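Long-range contacts in scyllo-inosose 3-dehydrogenase (Thermotoga maritima, PDB 3IP1), which catalyses the NAD(+)-dependent oxidation of scyllo-inosose to 3-dehydro-scyllo-inosose, probably as part of a myo-inositol degradation pathway: residues W12-P16 with D78-Y82; Y85-F91 with E152-N156; I310-I316 with R334-G340; D215-L220 with L281-L287; V249-L253 with K387-K391. All blocks are in the same frame, centred on the assembly; numbering follows the deposited sequence.

Contact 1: residues W12-P16 with D78-Y82; sequences WDPRP and DEEGY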
# COMPACT_ATOMS: atom_id res chain seq x y z
N TRP A 12 24.23 -14.76 37.40
CA TRP A 12 23.79 -15.76 36.45
C TRP A 12 23.32 -17.00 37.22
O TRP A 12 24.14 -17.82 37.64
CB TRP A 12 24.92 -16.14 35.48
CG TRP A 12 24.48 -17.16 34.45
CD1 TRP A 12 24.38 -18.52 34.62
CD2 TRP A 12 24.11 -16.91 33.09
NE1 TRP A 12 23.95 -19.12 33.45
CE2 TRP A 12 23.78 -18.15 32.50
CE3 TRP A 12 24.03 -15.74 32.30
CZ2 TRP A 12 23.37 -18.27 31.16
CZ3 TRP A 12 23.62 -15.85 30.98
CH2 TRP A 12 23.30 -17.12 30.42
N ASP A 13 22.00 -17.14 37.41
CA ASP A 13 21.48 -18.19 38.28
C ASP A 13 20.12 -18.68 37.78
O ASP A 13 19.11 -18.40 38.41
CB ASP A 13 21.37 -17.67 39.72
CG ASP A 13 21.18 -18.78 40.75
OD1 ASP A 13 21.30 -19.96 40.39
OD2 ASP A 13 20.92 -18.47 41.93
N PRO A 14 20.11 -19.44 36.67
CA PRO A 14 18.87 -19.67 35.92
C PRO A 14 17.84 -20.56 36.60
O PRO A 14 18.20 -21.47 37.34
CB PRO A 14 19.35 -20.35 34.63
CG PRO A 14 20.82 -20.08 34.58
CD PRO A 14 21.27 -20.04 35.99
N ARG A 15 16.57 -20.27 36.35
CA ARG A 15 15.46 -21.11 36.73
C ARG A 15 15.66 -22.51 36.16
O ARG A 15 16.33 -22.67 35.13
CB ARG A 15 14.13 -20.50 36.25
CG ARG A 15 13.74 -19.21 37.00
CD ARG A 15 12.25 -18.96 36.88
NE ARG A 15 11.73 -17.90 37.74
CZ ARG A 15 11.30 -18.06 38.99
NH1 ARG A 15 11.36 -19.23 39.59
NH2 ARG A 15 10.84 -17.02 39.67
N PRO A 16 15.12 -23.53 36.85
CA PRO A 16 15.33 -24.95 36.47
C PRO A 16 14.92 -25.24 35.03
O PRO A 16 15.62 -25.99 34.35
CB PRO A 16 14.41 -25.71 37.43
CG PRO A 16 14.23 -24.80 38.58
CD PRO A 16 14.26 -23.40 38.04
N ASP A 78 11.02 -10.69 40.99
CA ASP A 78 9.91 -11.44 41.56
C ASP A 78 10.30 -11.94 42.95
O ASP A 78 11.39 -11.63 43.45
CB ASP A 78 9.50 -12.60 40.65
CG ASP A 78 10.63 -13.59 40.42
OD1 ASP A 78 11.59 -13.63 41.23
OD2 ASP A 78 10.55 -14.34 39.41
N GLU A 79 9.42 -12.72 43.57
CA GLU A 79 9.66 -13.24 44.92
C GLU A 79 10.93 -14.07 45.08
O GLU A 79 11.48 -14.16 46.17
CB GLU A 79 8.45 -14.04 45.39
CG GLU A 79 7.20 -13.20 45.57
CD GLU A 79 6.15 -13.85 46.47
OE1 GLU A 79 6.13 -15.11 46.61
OE2 GLU A 79 5.35 -13.07 47.05
N GLU A 80 11.41 -14.66 43.99
CA GLU A 80 12.58 -15.53 44.02
C GLU A 80 13.83 -14.79 43.59
O GLU A 80 14.87 -15.42 43.37
CB GLU A 80 12.38 -16.75 43.11
CG GLU A 80 11.39 -17.78 43.63
CD GLU A 80 9.95 -17.41 43.29
OE1 GLU A 80 9.71 -16.95 42.15
OE2 GLU A 80 9.07 -17.58 44.16
N GLY A 81 13.73 -13.47 43.44
CA GLY A 81 14.90 -12.66 43.08
C GLY A 81 15.28 -12.54 41.60
O GLY A 81 16.26 -11.86 41.28
N TYR A 82 14.51 -13.16 40.71
CA TYR A 82 14.74 -13.00 39.26
C TYR A 82 14.23 -11.66 38.76
O TYR A 82 13.17 -11.21 39.19
CB TYR A 82 14.11 -14.15 38.45
CG TYR A 82 14.82 -15.45 38.70
CD1 TYR A 82 15.91 -15.81 37.93
CD2 TYR A 82 14.43 -16.29 39.76
CE1 TYR A 82 16.60 -16.99 38.18
CE2 TYR A 82 15.11 -17.47 40.01
CZ TYR A 82 16.19 -17.81 39.23
OH TYR A 82 16.88 -18.96 39.47
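A salt-bridge network of Arg15 with Asp78 and Glu80 fastens the loop that follows strand 3-12 to a type I beta turn running from Asp78 to Gly81. One nitrogen does the gripping: Arg15 NH2 lies 2.7 Å from Asp78 OD2 and equally near Glu80 OE1. Both acceptors lie close to the guanidinium plane, at its edge, but each carboxylate is turned steeply against it. NH2 approaches Asp78 OD2 from above the carboxylate plane, whereas it meets Glu80 OE1 on the anti side, closer to that plane. Glu80 can curl back to this position because its chain is bent at chi2 (83°). Asp78 is itself built into the turn. Its OD1 accepts from Glu80 N at 3.0 Å, which makes an Asx turn, and also from Tyr82 N, the two amides arriving from opposite faces of the carboxylate. The turn thereby fixes the orientation of the acid that holds Arg15, in a surface part of the GroES-like catalytic domain of this zinc-dependent dehydrogenase. The Tyr82 ring packs against the extended arginine chain and forms a CH-pi contact with Arg15 CG, 3.7 Å from the centroid and over the face. Farther along, Tyr82 CD2 lies over one face of the guanidinium, toward its rim, the two planes being 30° apart. Tyr82 OH points to Asp13 O, although that carbonyl is less surely placed. The carboxylate of Asp13 turns instead to Arg38, which also donates to Glu80 O.

Contact 2: residues Y85-F91 with E152-N156; sequences YPGLTGF and ELGFN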
# COMPACT_ATOMS: atom_id res chain seq x y z
N TYR A 85 12.31 -8.08 33.73
CA TYR A 85 12.54 -7.94 32.30
C TYR A 85 12.83 -9.27 31.59
O TYR A 85 13.82 -9.95 31.89
CB TYR A 85 13.64 -6.91 32.01
CG TYR A 85 13.78 -6.61 30.54
CD1 TYR A 85 12.82 -5.84 29.87
CD2 TYR A 85 14.85 -7.12 29.82
CE1 TYR A 85 12.94 -5.57 28.50
CE2 TYR A 85 14.98 -6.87 28.45
CZ TYR A 85 14.03 -6.10 27.80
OH TYR A 85 14.19 -5.86 26.46
N PRO A 86 11.98 -9.62 30.63
CA PRO A 86 12.03 -10.96 30.05
C PRO A 86 12.96 -11.12 28.83
O PRO A 86 13.15 -12.25 28.37
CB PRO A 86 10.57 -11.24 29.66
CG PRO A 86 9.96 -9.84 29.41
CD PRO A 86 10.84 -8.82 30.12
N GLY A 87 13.53 -10.02 28.34
CA GLY A 87 14.27 -10.02 27.07
C GLY A 87 15.79 -10.09 27.12
O GLY A 87 16.39 -10.50 28.12
N LEU A 88 16.41 -9.70 26.01
CA LEU A 88 17.86 -9.70 25.83
C LEU A 88 18.58 -8.84 26.88
O LEU A 88 18.28 -7.67 27.06
CB LEU A 88 18.21 -9.20 24.43
CG LEU A 88 19.67 -9.08 24.03
CD1 LEU A 88 20.31 -10.49 23.92
CD2 LEU A 88 19.78 -8.32 22.72
N THR A 89 19.55 -9.46 27.56
CA THR A 89 20.26 -8.85 28.68
C THR A 89 21.68 -9.44 28.80
O THR A 89 21.85 -10.66 28.85
CB THR A 89 19.49 -9.06 30.00
OG1 THR A 89 18.86 -10.35 29.98
CG2 THR A 89 18.41 -7.99 30.18
N GLY A 90 22.68 -8.57 28.84
CA GLY A 90 24.09 -8.96 28.96
C GLY A 90 24.72 -8.17 30.10
O GLY A 90 25.13 -7.04 29.90
N PHE A 91 24.77 -8.76 31.30
CA PHE A 91 25.25 -8.08 32.52
C PHE A 91 26.69 -8.48 32.90
O PHE A 91 27.08 -9.64 32.70
CB PHE A 91 24.30 -8.35 33.70
CG PHE A 91 22.87 -7.87 33.47
CD1 PHE A 91 22.61 -6.66 32.83
CD2 PHE A 91 21.79 -8.63 33.94
CE1 PHE A 91 21.32 -6.23 32.63
CE2 PHE A 91 20.49 -8.20 33.75
CZ PHE A 91 20.24 -6.99 33.11
N GLU A 152 21.67 -4.37 21.86
CA GLU A 152 20.79 -3.37 22.42
C GLU A 152 21.48 -2.49 23.43
O GLU A 152 22.01 -2.96 24.46
CB GLU A 152 19.52 -4.01 23.01
CG GLU A 152 18.45 -4.26 21.95
CD GLU A 152 17.19 -4.84 22.51
OE1 GLU A 152 16.24 -4.08 22.81
OE2 GLU A 152 17.13 -6.08 22.66
N LEU A 153 21.47 -1.20 23.12
CA LEU A 153 22.07 -0.18 23.95
C LEU A 153 21.37 -0.13 25.31
O LEU A 153 20.16 0.00 25.37
CB LEU A 153 21.91 1.17 23.25
CG LEU A 153 22.71 2.30 23.88
CD1 LEU A 153 24.19 2.17 23.49
CD2 LEU A 153 22.12 3.62 23.42
N GLY A 154 22.15 -0.22 26.38
CA GLY A 154 21.60 -0.23 27.74
C GLY A 154 20.97 -1.54 28.16
O GLY A 154 20.27 -1.59 29.17
N PHE A 155 21.23 -2.61 27.40
CA PHE A 155 20.77 -3.96 27.71
C PHE A 155 21.92 -4.97 27.71
O PHE A 155 22.11 -5.73 28.68
CB PHE A 155 19.68 -4.41 26.74
CG PHE A 155 18.37 -3.68 26.95
CD1 PHE A 155 18.16 -2.42 26.39
CD2 PHE A 155 17.36 -4.24 27.73
CE1 PHE A 155 16.95 -1.72 26.60
CE2 PHE A 155 16.14 -3.57 27.94
CZ PHE A 155 15.95 -2.30 27.36
N ASN A 156 22.70 -4.97 26.63
CA ASN A 156 23.93 -5.73 26.58
C ASN A 156 25.10 -4.94 25.99
O ASN A 156 26.19 -5.47 25.86
CB ASN A 156 23.71 -7.05 25.84
CG ASN A 156 23.57 -6.86 24.34
OD1 ASN A 156 22.77 -6.04 23.87
ND2 ASN A 156 24.33 -7.63 23.58
O HOH W 1 16.58 -6.23 25.24
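A single direct hydrogen bond joins the two loops: Gly90 N donates to Phe155 O at 2.9 Å, almost perfectly straight (178°), though the donor is tilted out of the carbonyl plane. Here the backbones run very close, with Asn156 CB 3.5 Å from Gly90 N. A side chain on Gly90 would run into that CB. Water supplies the second polar link. It accepts from Tyr85 OH at 2.7 Å and donates both to Leu88 O and to Glu152 OE2, so three groups from the two loops are held around one molecule. On its own side of the contact, Asn156 is fixed by its amide: OD1 accepts in its carbonyl plane from Glu152 N at 2.8 Å, while ND2 bonds to Asn151. Both loops belong to the GroES-like domain and come together beside the catalytic metal site. Phe155 packs against His97, a zinc ligand that holds cadmium in this crystal, and Tyr85 touches Ser70, probably part of a charge relay as in related enzymes. Among the aromatic contacts, Phe155 CE2 comes over one face of the Tyr85 ring, 3.3 Å from CZ, while Gly87 N lies over the opposite face. The two ring planes are inclined at 44°, an oblique pairing. With its CG anti to the backbone N (chi1 -173°), Tyr85 reaches across to this ring and to the water. Leu88 adds van der Waals contact: its CD2 methyl rests 3.5 Å from Glu152 OE2 and also approaches Asn156 OD1.

Contact 3: residues I310-I316 with R334-G340; sequences INATVAI and RRAQIVG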
# COMPACT_ATOMS: atom_id res chain seq x y z
N ILE A 310 -15.47 0.63 9.28
CA ILE A 310 -14.84 -0.66 9.01
C ILE A 310 -13.36 -0.40 8.81
O ILE A 310 -12.91 0.73 8.97
CB ILE A 310 -15.45 -1.37 7.78
CG1 ILE A 310 -15.44 -0.46 6.55
CG2 ILE A 310 -16.86 -1.88 8.09
CD1 ILE A 310 -15.74 -1.22 5.23
N ASN A 311 -12.60 -1.45 8.50
CA ASN A 311 -11.16 -1.31 8.27
C ASN A 311 -10.34 -0.86 9.50
O ASN A 311 -9.28 -0.28 9.35
CB ASN A 311 -10.90 -0.38 7.06
CG ASN A 311 -11.37 -1.01 5.77
OD1 ASN A 311 -11.01 -2.15 5.45
ND2 ASN A 311 -12.18 -0.28 5.01
N ALA A 312 -10.84 -1.14 10.71
CA ALA A 312 -10.08 -0.85 11.93
C ALA A 312 -8.82 -1.69 11.97
O ALA A 312 -8.82 -2.84 11.54
CB ALA A 312 -10.90 -1.10 13.19
N THR A 313 -7.76 -1.10 12.49
CA THR A 313 -6.53 -1.80 12.76
C THR A 313 -6.27 -1.80 14.27
O THR A 313 -6.38 -0.75 14.93
CB THR A 313 -5.35 -1.15 12.01
OG1 THR A 313 -5.54 -1.34 10.60
CG2 THR A 313 -4.01 -1.77 12.43
N VAL A 314 -5.95 -2.96 14.84
CA VAL A 314 -5.48 -2.97 16.22
C VAL A 314 -3.98 -3.21 16.19
O VAL A 314 -3.51 -4.23 15.72
CB VAL A 314 -6.14 -4.02 17.11
CG1 VAL A 314 -5.72 -3.78 18.58
CG2 VAL A 314 -7.62 -3.96 16.99
N ALA A 315 -3.23 -2.22 16.68
CA ALA A 315 -1.78 -2.34 16.73
C ALA A 315 -1.40 -2.68 18.17
O ALA A 315 -1.82 -1.99 19.12
CB ALA A 315 -1.13 -1.03 16.27
N ILE A 316 -0.63 -3.76 18.34
CA ILE A 316 -0.19 -4.21 19.67
C ILE A 316 1.28 -3.85 19.88
O ILE A 316 2.15 -4.35 19.19
CB ILE A 316 -0.39 -5.74 19.85
CG1 ILE A 316 -1.88 -6.09 19.70
CG2 ILE A 316 0.09 -6.19 21.26
CD1 ILE A 316 -2.14 -7.56 19.28
N ARG A 334 -16.13 -7.11 10.33
CA ARG A 334 -15.91 -5.65 10.31
C ARG A 334 -14.72 -5.24 9.45
O ARG A 334 -14.29 -4.08 9.48
CB ARG A 334 -15.79 -5.10 11.74
CG ARG A 334 -16.83 -5.63 12.73
CD ARG A 334 -18.28 -5.43 12.26
NE ARG A 334 -18.62 -4.01 12.07
CZ ARG A 334 -19.05 -3.50 10.92
NH1 ARG A 334 -19.33 -2.21 10.84
NH2 ARG A 334 -19.23 -4.29 9.88
N ARG A 335 -14.17 -6.21 8.71
CA ARG A 335 -13.03 -5.95 7.81
C ARG A 335 -11.86 -5.31 8.57
O ARG A 335 -11.27 -4.31 8.12
CB ARG A 335 -13.48 -5.07 6.62
CG ARG A 335 -12.73 -5.37 5.34
CD ARG A 335 -13.05 -4.32 4.26
NE ARG A 335 -12.57 -4.77 2.97
CZ ARG A 335 -11.39 -4.46 2.45
NH1 ARG A 335 -11.05 -4.95 1.27
NH2 ARG A 335 -10.56 -3.67 3.11
N ALA A 336 -11.53 -5.89 9.71
CA ALA A 336 -10.54 -5.32 10.61
C ALA A 336 -9.28 -6.16 10.60
O ALA A 336 -9.27 -7.27 10.07
CB ALA A 336 -11.11 -5.18 12.02
N GLN A 337 -8.20 -5.60 11.12
CA GLN A 337 -6.94 -6.33 11.18
C GLN A 337 -6.14 -6.03 12.46
O GLN A 337 -6.42 -5.09 13.19
CB GLN A 337 -6.07 -6.08 9.93
CG GLN A 337 -5.85 -4.61 9.52
CD GLN A 337 -7.05 -3.98 8.73
OE1 GLN A 337 -7.80 -4.66 8.00
NE2 GLN A 337 -7.23 -2.69 8.90
N ILE A 338 -5.13 -6.86 12.69
CA ILE A 338 -4.30 -6.83 13.88
C ILE A 338 -2.86 -6.89 13.43
O ILE A 338 -2.46 -7.82 12.74
CB ILE A 338 -4.55 -8.09 14.77
CG1 ILE A 338 -6.04 -8.23 15.15
CG2 ILE A 338 -3.65 -8.06 16.02
CD1 ILE A 338 -6.38 -9.59 15.69
N VAL A 339 -2.08 -5.90 13.85
CA VAL A 339 -0.64 -5.87 13.58
C VAL A 339 0.13 -5.81 14.90
O VAL A 339 -0.27 -5.14 15.86
CB VAL A 339 -0.22 -4.67 12.64
CG1 VAL A 339 -0.98 -4.70 11.31
CG2 VAL A 339 -0.45 -3.32 13.31
N GLY A 340 1.24 -6.52 14.95
CA GLY A 340 2.15 -6.36 16.05
C GLY A 340 3.22 -5.36 15.66
O GLY A 340 3.52 -5.19 14.47
O HOH W 2 -8.25 -2.84 6.11
O HOH W 3 -13.35 -2.33 11.44
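Asn311 and Arg335 run alongside each other in the same direction, with amide and guanidinium planes 79° apart. Arg335 NH2 donates to Asn311 OD1 at 2.8 Å, and the acceptor lies at the edge of the guanidinium, in its plane. A water donates to the same OD1 and to Gln337 OE1. Leucine in place of Arg335 would probably leave Asn311 OD1 without its charged donor and its amide freer to turn. Gln337 leans toward the neighbouring strand and Thr313: bent at chi2 (-80°), it delivers NE2 to Thr313 OG1 at 2.8 Å, in the amide plane and nearly straight. Its OE1 also binds Arg207 of the second subunit. The backbones that carry these side chains are parallel strands 313-316 and 337-340 of the Rossmann-type sheet. The latter is the outermost strand within the chain, and residues Gln337 to Val339 pair antiparallel with a strand of the second subunit, carrying the sheet across the interface. Between the strands, Val314 N donates to Gln337 O at 2.7 Å and Val339 N to Val314 O. On the face bearing Thr313, Val339 CG2 packs 3.8 Å from Ala315 CB. On the other, the CD1 methyl of Ile316 reaches obliquely to Ile338 CG2 at 3.6 Å, near Trp297.

Contact 4: residues D215-L220 with L281-L287; sequences DNVVIL and LGAKLFL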
# COMPACT_ATOMS: atom_id res chain seq x y z
N ASP A 215 -10.01 10.68 10.46
CA ASP A 215 -10.23 9.39 11.14
C ASP A 215 -10.21 9.54 12.65
O ASP A 215 -9.62 10.48 13.16
CB ASP A 215 -9.14 8.38 10.76
CG ASP A 215 -9.35 7.78 9.37
OD1 ASP A 215 -10.46 7.88 8.80
OD2 ASP A 215 -8.40 7.19 8.84
N ASN A 216 -10.87 8.61 13.34
CA ASN A 216 -10.85 8.56 14.81
C ASN A 216 -9.84 7.52 15.26
O ASN A 216 -9.64 6.49 14.57
CB ASN A 216 -12.22 8.16 15.36
CG ASN A 216 -13.30 9.17 15.05
OD1 ASN A 216 -13.06 10.37 15.01
ND2 ASN A 216 -14.52 8.67 14.83
N VAL A 217 -9.21 7.78 16.40
CA VAL A 217 -8.27 6.82 16.96
C VAL A 217 -8.56 6.61 18.45
O VAL A 217 -9.01 7.52 19.12
CB VAL A 217 -6.77 7.23 16.75
CG1 VAL A 217 -6.46 7.43 15.25
CG2 VAL A 217 -6.44 8.48 17.53
N VAL A 218 -8.28 5.40 18.94
CA VAL A 218 -8.43 5.04 20.34
C VAL A 218 -7.12 4.47 20.87
O VAL A 218 -6.59 3.49 20.33
CB VAL A 218 -9.58 4.00 20.54
CG1 VAL A 218 -9.61 3.47 21.97
CG2 VAL A 218 -10.95 4.62 20.16
N ILE A 219 -6.60 5.07 21.93
CA ILE A 219 -5.36 4.59 22.56
C ILE A 219 -5.65 4.05 23.96
O ILE A 219 -6.20 4.75 24.82
CB ILE A 219 -4.28 5.71 22.63
CG1 ILE A 219 -3.89 6.15 21.21
CG2 ILE A 219 -3.06 5.24 23.38
CD1 ILE A 219 -3.58 7.58 21.10
N LEU A 220 -5.27 2.80 24.18
CA LEU A 220 -5.44 2.15 25.47
C LEU A 220 -4.09 2.15 26.18
O LEU A 220 -3.16 1.46 25.76
CB LEU A 220 -5.99 0.73 25.27
CG LEU A 220 -7.38 0.63 24.63
CD1 LEU A 220 -7.34 0.51 23.07
CD2 LEU A 220 -8.16 -0.54 25.22
N LEU A 281 -19.44 5.69 15.10
CA LEU A 281 -18.49 5.37 14.02
C LEU A 281 -17.34 4.45 14.45
O LEU A 281 -16.82 3.67 13.64
CB LEU A 281 -17.93 6.65 13.37
CG LEU A 281 -17.41 6.46 11.94
CD1 LEU A 281 -18.57 6.07 10.98
CD2 LEU A 281 -16.66 7.68 11.44
N GLY A 282 -16.94 4.56 15.72
CA GLY A 282 -15.77 3.85 16.20
C GLY A 282 -14.48 4.49 15.74
O GLY A 282 -14.42 5.71 15.56
N ALA A 283 -13.45 3.67 15.52
CA ALA A 283 -12.11 4.19 15.16
C ALA A 283 -11.43 3.40 14.04
O ALA A 283 -11.71 2.21 13.85
CB ALA A 283 -11.20 4.24 16.39
N LYS A 284 -10.56 4.07 13.30
CA LYS A 284 -9.74 3.42 12.26
C LYS A 284 -8.56 2.67 12.89
O LYS A 284 -8.08 1.67 12.34
CB LYS A 284 -9.27 4.46 11.22
CG LYS A 284 -8.27 4.00 10.17
CD LYS A 284 -8.86 2.99 9.15
CE LYS A 284 -7.70 2.22 8.41
NZ LYS A 284 -6.87 1.34 9.37
N LEU A 285 -8.09 3.14 14.05
CA LEU A 285 -6.93 2.54 14.69
C LEU A 285 -7.06 2.48 16.21
O LEU A 285 -7.43 3.46 16.86
CB LEU A 285 -5.66 3.33 14.29
CG LEU A 285 -4.32 2.91 14.93
CD1 LEU A 285 -3.78 1.58 14.37
CD2 LEU A 285 -3.28 4.01 14.76
N PHE A 286 -6.74 1.32 16.77
CA PHE A 286 -6.63 1.13 18.21
C PHE A 286 -5.18 0.80 18.54
O PHE A 286 -4.56 -0.02 17.87
CB PHE A 286 -7.54 -0.01 18.69
CG PHE A 286 -9.01 0.20 18.43
CD1 PHE A 286 -9.54 -0.00 17.16
CD2 PHE A 286 -9.87 0.57 19.48
CE1 PHE A 286 -10.93 0.18 16.92
CE2 PHE A 286 -11.25 0.76 19.27
CZ PHE A 286 -11.78 0.56 17.99
N LEU A 287 -4.63 1.45 19.56
CA LEU A 287 -3.28 1.15 20.00
C LEU A 287 -3.39 0.48 21.35
O LEU A 287 -3.88 1.08 22.32
CB LEU A 287 -2.41 2.40 20.11
CG LEU A 287 -0.96 2.14 20.54
CD1 LEU A 287 -0.18 1.32 19.46
CD2 LEU A 287 -0.21 3.41 20.89
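Val218 packs alongside Phe286, both side chains leaving the sheet on one face from neighbouring parallel strands. From the valine outward, CB lies 3.6 Å from Phe286 CD2. CG1, set anti to the backbone N (chi1 171°), keeps to the same ring atom at 3.8 Å. CG2, the other branch, meets Ala283 CB at 3.8 Å and also touches Phe286 CE2. The Ala283 methyl in turn sits over one face of the Phe286 ring, toward its rim, and Leu220 CD1 comes up at the ring edge. The Val218 backbone bonds through both N and O: N donates to Leu285 O at 3.0 Å, and O accepts from Leu287 N, while Leu220 N continues the pattern to Leu287 O. Toward Asn216 a side chain joins the pairing. Asn216 ND2 donates to Gly282 O at 3.1 Å, nearly in line with the carbonyl, and Asn216 O receives Lys284 N. Asp215 and Lys284 run side by side, but their charged ends part: the lysine bonds to Asn311 O, whereas Asp215 OD2 accepts from the backbone N of Arg212, and OD1 forms a salt bridge with Arg352 of the third subunit. Strand 216-220 lies between 240-244 and 285-288 in the parallel sheet of the Rossmann-type nucleotide-binding domain. Phe286 and Leu220 face helix 293-306, while Ile219, Leu285 and Leu287 line the other side against helix 224-235, which follows a glycine-rich turn consistent with NAD(+) binding.

Contact 5: residues V249-L253 with K387-K391; sequences VRRNL and KSLVK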
# COMPACT_ATOMS: atom_id res chain seq x y z
N VAL A 249 -3.09 11.51 36.39
CA VAL A 249 -2.01 12.35 35.93
C VAL A 249 -1.70 12.10 34.44
O VAL A 249 -1.38 13.02 33.71
CB VAL A 249 -0.73 12.21 36.81
CG1 VAL A 249 -0.01 10.88 36.57
CG2 VAL A 249 0.22 13.38 36.58
N ARG A 250 -1.78 10.83 34.03
CA ARG A 250 -1.60 10.47 32.63
C ARG A 250 -2.76 10.95 31.73
O ARG A 250 -2.52 11.43 30.62
CB ARG A 250 -1.35 8.97 32.52
CG ARG A 250 -0.02 8.58 33.17
CD ARG A 250 0.22 7.09 33.26
NE ARG A 250 1.54 6.82 33.82
CZ ARG A 250 1.84 6.91 35.12
NH1 ARG A 250 0.91 7.25 36.00
NH2 ARG A 250 3.06 6.65 35.55
N ARG A 251 -4.00 10.88 32.22
CA ARG A 251 -5.14 11.43 31.49
C ARG A 251 -5.04 12.95 31.26
O ARG A 251 -5.35 13.45 30.17
CB ARG A 251 -6.46 11.09 32.17
CG ARG A 251 -6.86 9.64 32.05
CD ARG A 251 -8.29 9.42 32.50
NE ARG A 251 -8.54 10.02 33.80
CZ ARG A 251 -8.41 9.37 34.95
NH1 ARG A 251 -8.66 9.99 36.09
NH2 ARG A 251 -8.04 8.11 34.97
N ASN A 252 -4.60 13.68 32.29
CA ASN A 252 -4.36 15.12 32.14
C ASN A 252 -3.22 15.44 31.16
O ASN A 252 -3.32 16.37 30.37
CB ASN A 252 -4.10 15.76 33.51
CG ASN A 252 -5.33 15.75 34.39
OD1 ASN A 252 -6.46 15.55 33.91
ND2 ASN A 252 -5.13 15.97 35.69
N LEU A 253 -2.15 14.65 31.21
CA LEU A 253 -1.09 14.74 30.20
C LEU A 253 -1.61 14.49 28.79
O LEU A 253 -1.23 15.21 27.87
CB LEU A 253 0.07 13.80 30.51
CG LEU A 253 1.02 14.29 31.60
CD1 LEU A 253 2.18 13.30 31.76
CD2 LEU A 253 1.55 15.71 31.33
N LYS A 387 3.68 5.62 41.17
CA LYS A 387 2.96 5.77 39.90
C LYS A 387 2.71 7.22 39.50
O LYS A 387 2.20 7.46 38.41
CB LYS A 387 1.61 5.08 39.97
CG LYS A 387 1.64 3.59 40.21
CD LYS A 387 0.35 3.22 40.95
CE LYS A 387 0.38 3.75 42.39
NZ LYS A 387 -0.95 4.27 42.84
N SER A 388 3.01 8.17 40.38
CA SER A 388 2.82 9.59 40.05
C SER A 388 3.86 10.11 39.04
O SER A 388 3.61 11.07 38.31
CB SER A 388 2.85 10.43 41.32
OG SER A 388 4.15 10.39 41.90
N LEU A 389 5.02 9.46 39.01
CA LEU A 389 6.10 9.81 38.08
C LEU A 389 5.91 9.17 36.70
O LEU A 389 6.11 7.97 36.52
CB LEU A 389 7.46 9.41 38.69
CG LEU A 389 7.77 9.96 40.09
CD1 LEU A 389 8.92 9.19 40.73
CD2 LEU A 389 8.03 11.47 40.10
N VAL A 390 5.52 9.98 35.71
CA VAL A 390 5.30 9.49 34.33
C VAL A 390 6.63 9.17 33.63
O VAL A 390 6.81 8.09 33.04
CB VAL A 390 4.48 10.51 33.47
CG1 VAL A 390 4.18 9.96 32.08
CG2 VAL A 390 3.19 10.86 34.18
N LYS A 391 7.55 10.13 33.70
CA LYS A 391 8.86 10.00 33.11
C LYS A 391 9.85 10.79 33.95
O LYS A 391 9.63 11.97 34.26
CB LYS A 391 8.85 10.48 31.65
CG LYS A 391 10.22 10.68 30.98
CD LYS A 391 10.95 9.37 30.68
CE LYS A 391 10.16 8.52 29.70
NZ LYS A 391 10.78 7.19 29.52
O HOH W 4 4.61 6.08 33.03
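Lys387 O is gripped by two nitrogens of one guanidinium, Arg250 NH1 at 2.7 Å and Arg250 NH2 at 3.1 Å. Arg250 projects from helix 248-257 of the Rossmann-type domain and probably binds NAD(+), as in related enzymes; the clasp joins the coenzyme-binding domain to the loop leading into strand 392-395 of the catalytic domain's sheet. Lys387 O lies in the guanidinium plane, but the two nitrogens approach it differently: NH1 points nearly along the carbonyl axis, whereas NH2 stands above the carbonyl plane. The chain reaches it fully stretched from CG to NE (chi2 172°, chi3 177°). NH1 also bonds to Ser247, and NH2 donates to a water that passes a hydrogen on to Val390 O, so the loop is held at two carbonyls. A methionine at Arg250 would probably leave Lys387 O without either donor and the loop freer to move away from the helix. Val390 supplies the apolar half of the contact. Its CG2 lies over the centre of the guanidinium face, and the same methyl meets Val249 CG1 at 4.0 Å, the two valines lying antiparallel alongside each other. Leu253 reaches it tip to tip, CD1 coming within 3.6 Å of Val390 CG2.

How the contacts relate
From the N terminus, contact 1 closes a loop between the end of strand 3-12 and the turn after helix 69-75. Contact 2 opens a few residues later and closes a second loop in series, bringing together two parts of the GroES-like domain. The chain then enters the Rossmann-type domain, where contact 4 joins strand 216-220 to 285-288. Contact 5 starts within that loop and ends at 387-391, so it crosses contact 4 and ties the coenzyme-binding domain to the returning chain. Contact 3 falls wholly within the span of contact 5. It adjoins contact 4 in the same sheet, strand 313-316 lying next to 285-288, their centres about 10 Å apart.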